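Listeriolysin O (Listeria monocytogenes, PDB 4CDB) binds cholesterol-containing host membranes and, after a major conformational change, inserts into them as an oligomeric pore that causes cytolysis. Local coordinates at residues 173-178 with 366-371. Sequence-based numbering, arbitrary orientation.
With NA (sodium ion), chain K; NA (sodium ion), chain G; NA (sodium ion), chain S.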
ATOM      1  N   ALA A 173       3.904   0.667   3.732  1.00 29.81           N
ATOM      2  CA  ALA A 173       3.915   2.061   4.174  1.00 37.31           C
ATOM      3  C   ALA A 173       5.273   2.515   4.721  1.00 42.89           C
ATOM      4  O   ALA A 173       5.947   1.774   5.436  1.00 44.32           O
ATOM      5  CB  ALA A 173       2.824   2.290   5.209  1.00 34.85           C
ATOM      6  N   TYR A 174       5.658   3.742   4.383  1.00 38.68           N
ATOM      7  CA  TYR A 174       6.907   4.319   4.870  1.00 38.25           C
ATOM      8  C   TYR A 174       6.777   5.804   5.215  1.00 40.51           C
ATOM      9  O   TYR A 174       7.390   6.276   6.171  1.00 37.84           O
ATOM     10  CB  TYR A 174       8.040   4.095   3.866  1.00 40.37           C
ATOM     11  CG  TYR A 174       8.403   2.639   3.697  1.00 44.59           C
ATOM     12  CD1 TYR A 174       9.045   1.943   4.713  1.00 47.05           C
ATOM     13  CD2 TYR A 174       8.097   1.958   2.527  1.00 43.13           C
ATOM     14  CE1 TYR A 174       9.375   0.609   4.568  1.00 45.40           C
ATOM     15  CE2 TYR A 174       8.425   0.623   2.372  1.00 45.46           C
ATOM     16  CZ  TYR A 174       9.064  -0.046   3.396  1.00 47.47           C
ATOM     17  OH  TYR A 174       9.393  -1.374   3.248  1.00 49.62           O
ATOM     18  N   SER A 175       5.982   6.534   4.438  1.00 39.62           N
ATOM     19  CA  SER A 175       5.729   7.946   4.727  1.00 42.84           C
ATOM     20  C   SER A 175       4.365   8.393   4.209  1.00 44.81           C
ATOM     21  O   SER A 175       3.817   7.795   3.282  1.00 44.12           O
ATOM     22  CB  SER A 175       6.835   8.833   4.149  1.00 40.76           C
ATOM     23  OG  SER A 175       6.733   8.933   2.742  1.00 42.73           O
ATOM     24  N   GLU A 176       3.824   9.445   4.817  1.00 46.45           N
ATOM     25  CA  GLU A 176       2.537   9.990   4.405  1.00 47.36           C
ATOM     26  C   GLU A 176       2.579  10.444   2.951  1.00 43.09           C
ATOM     27  O   GLU A 176       1.675  10.150   2.169  1.00 39.77           O
ATOM     28  CB  GLU A 176       2.137  11.163   5.303  1.00 51.32           C
ATOM     29  CG  GLU A 176       0.815  11.815   4.916  1.00 58.41           C
ATOM     30  CD  GLU A 176       0.555  13.116   5.656  1.00 70.25           C
ATOM     31  OE1 GLU A 176       1.260  14.109   5.382  1.00 73.72           O
ATOM     32  OE2 GLU A 176      -0.357  13.145   6.508  1.00 74.23           O
ATOM     33  N   SER A 177       3.645  11.152   2.595  1.00 38.42           N
ATOM     34  CA  SER A 177       3.803  11.686   1.248  1.00 42.34           C
ATOM     35  C   SER A 177       3.886  10.583   0.197  1.00 42.35           C
ATOM     36  O   SER A 177       3.411  10.743  -0.927  1.00 41.60           O
ATOM     37  CB  SER A 177       5.044  12.574   1.179  1.00 45.37           C
ATOM     38  OG  SER A 177       5.203  13.118  -0.116  1.00 50.65           O
ATOM     39  N   GLN A 178       4.498   9.465   0.570  1.00 37.41           N
ATOM     40  CA  GLN A 178       4.593   8.311  -0.315  1.00 34.35           C
ATOM     41  C   GLN A 178       3.210   7.756  -0.622  1.00 34.29           C
ATOM     42  O   GLN A 178       2.876   7.488  -1.775  1.00 36.06           O
ATOM     43  CB  GLN A 178       5.449   7.217   0.326  1.00 36.74           C
ATOM     44  CG  GLN A 178       5.444   5.901  -0.437  1.00 37.60           C
ATOM     45  CD  GLN A 178       5.454   4.696   0.485  1.00 42.21           C
ATOM     46  OE1 GLN A 178       5.280   4.827   1.696  1.00 42.29           O
ATOM     47  NE2 GLN A 178       5.653   3.514  -0.086  1.00 40.23           N
ATOM     48  N   SER A 366       7.208  11.663  -5.507  1.00 50.48           N
ATOM     49  CA  SER A 366       7.559  11.754  -4.096  1.00 49.27           C
ATOM     50  C   SER A 366       8.775  10.901  -3.770  1.00 49.24           C
ATOM     51  O   SER A 366       8.909   9.781  -4.266  1.00 51.45           O
ATOM     52  CB  SER A 366       6.378  11.327  -3.223  1.00 47.41           C
ATOM     53  OG  SER A 366       6.728  11.343  -1.849  1.00 52.91           O
ATOM     54  N   GLU A 367       9.659  11.437  -2.937  1.00 45.48           N
ATOM     55  CA  GLU A 367      10.800  10.681  -2.450  1.00 45.08           C
ATOM     56  C   GLU A 367      10.545  10.278  -1.007  1.00 43.41           C
ATOM     57  O   GLU A 367       9.922  11.023  -0.249  1.00 43.15           O
ATOM     58  CB  GLU A 367      12.081  11.510  -2.543  1.00 49.18           C
ATOM     59  CG  GLU A 367      12.467  11.909  -3.955  1.00 56.83           C
ATOM     60  CD  GLU A 367      13.704  12.784  -3.992  1.00 64.71           C
ATOM     61  OE1 GLU A 367      14.171  13.202  -2.911  1.00 67.31           O
ATOM     62  OE2 GLU A 367      14.211  13.051  -5.101  1.00 67.72           O
ATOM     63  N   TYR A 368      11.022   9.096  -0.631  1.00 40.27           N
ATOM     64  CA  TYR A 368      10.836   8.603   0.728  1.00 41.66           C
ATOM     65  C   TYR A 368      11.971   7.680   1.163  1.00 37.70           C
ATOM     66  O   TYR A 368      12.704   7.139   0.334  1.00 34.42           O
ATOM     67  CB  TYR A 368       9.484   7.895   0.866  1.00 37.08           C
ATOM     68  CG  TYR A 368       9.341   6.632   0.046  1.00 42.00           C
ATOM     69  CD1 TYR A 368       8.925   6.681  -1.279  1.00 43.43           C
ATOM     70  CD2 TYR A 368       9.610   5.387   0.603  1.00 41.01           C
ATOM     71  CE1 TYR A 368       8.788   5.525  -2.029  1.00 41.17           C
ATOM     72  CE2 TYR A 368       9.478   4.230  -0.138  1.00 42.95           C
ATOM     73  CZ  TYR A 368       9.065   4.303  -1.452  1.00 44.13           C
ATOM     74  OH  TYR A 368       8.936   3.147  -2.187  1.00 46.29           O
ATOM     75  N   ILE A 369      12.113   7.513   2.473  1.00 38.05           N
ATOM     76  CA  ILE A 369      13.120   6.619   3.019  1.00 41.45           C
ATOM     77  C   ILE A 369      12.504   5.265   3.340  1.00 40.99           C
ATOM     78  O   ILE A 369      11.616   5.160   4.188  1.00 44.43           O
ATOM     79  CB  ILE A 369      13.760   7.200   4.291  1.00 41.84           C
ATOM     80  CG1 ILE A 369      14.492   8.505   3.971  1.00 47.61           C
ATOM     81  CG2 ILE A 369      14.710   6.194   4.917  1.00 42.57           C
ATOM     82  CD1 ILE A 369      15.092   9.190   5.183  1.00 50.77           C
ATOM     83  N   GLU A 370      12.967   4.230   2.649  1.00 41.32           N
ATOM     84  CA  GLU A 370      12.510   2.875   2.923  1.00 43.25           C
ATOM     85  C   GLU A 370      13.369   2.258   4.022  1.00 46.73           C
ATOM     86  O   GLU A 370      14.584   2.121   3.868  1.00 42.77           O
ATOM     87  CB  GLU A 370      12.585   2.017   1.662  1.00 45.18           C
ATOM     88  CG  GLU A 370      12.111   0.586   1.861  1.00 50.91           C
ATOM     89  CD  GLU A 370      12.407  -0.301   0.668  1.00 60.11           C
ATOM     90  OE1 GLU A 370      13.595  -0.448   0.314  1.00 64.38           O
ATOM     91  OE2 GLU A 370      11.450  -0.857   0.090  1.00 66.07           O
ATOM     92  N   THR A 371      12.736   1.895   5.132  1.00 48.85           N
ATOM     93  CA  THR A 371      13.447   1.289   6.252  1.00 49.14           C
ATOM     94  C   THR A 371      13.214  -0.214   6.300  1.00 54.31           C
ATOM     95  O   THR A 371      12.077  -0.673   6.403  1.00 54.69           O
ATOM     96  CB  THR A 371      13.010   1.909   7.587  1.00 45.51           C
ATOM     97  OG1 THR A 371      13.245   3.321   7.552  1.00 45.54           O
ATOM     98  CG2 THR A 371      13.785   1.292   8.746  1.00 39.75           C
TER
HETATM   99 NA    NA K1536       6.250   2.765  -2.847  1.00 59.59          NA
HETATM  100 NA    NA G1532       9.995  -1.711   7.242  1.00 84.81          NA
HETATM  101 NA    NA S1544      -2.110  11.506   7.377  1.00 73.33          NA
HETATM  102  O   HOH W   1       8.524  -2.942   5.676  1.00 70.00           O
HETATM  103  O   HOH W   2       8.739  10.811   2.291  1.00 41.21           O
HETATM  104  O   HOH W   3      10.271  -1.217   9.700  1.00 59.85           O
HETATM  105  O   HOH W   4      -4.286  12.081   8.462  1.00 52.16           O
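Gln178 lays its CG over one face of the Tyr368 ring, 3.8 Å from the ring centroid. Tyr368 CG stands between its own backbone N and carbonyl carbon (chi1 65°), which turns that face to the aliphatic part of Gln178. Packing on this buried side is close: Ser175 OG, which caps helix 176-183 by accepting from Gln178 N, lies 3.5 Å from Tyr368 CB. Ser177 OG has three hydrogen-bond partners: Ser366 OG at 2.9 Å, Tyr40 OH and the backbone N of Asp43. Tyr368 OH reaches a sodium ion at 2.8 Å, which Glu171 also binds.

Tyr174 and Glu370 form the partly exposed, water-bearing side. The two tyrosine rings are nearly parallel (12°) but offset, centroids 6.0 Å apart, touching at Tyr174 CD2 and Tyr368 CE2; Glu370 CG sits over a Tyr174 face, 3.5 Å from CZ. A second sodium ion joins Thr371 O to Tyr174 OH through water; another water bridges Ser175 OG and Glu367 O.

Residues 176-189 become a transmembrane beta-strand in the pore. Hydroxyls, ring faces and ions, with no direct salt bridge, join residues 174-178 to strand 362-385, consistent with a junction that probably separates on insertion.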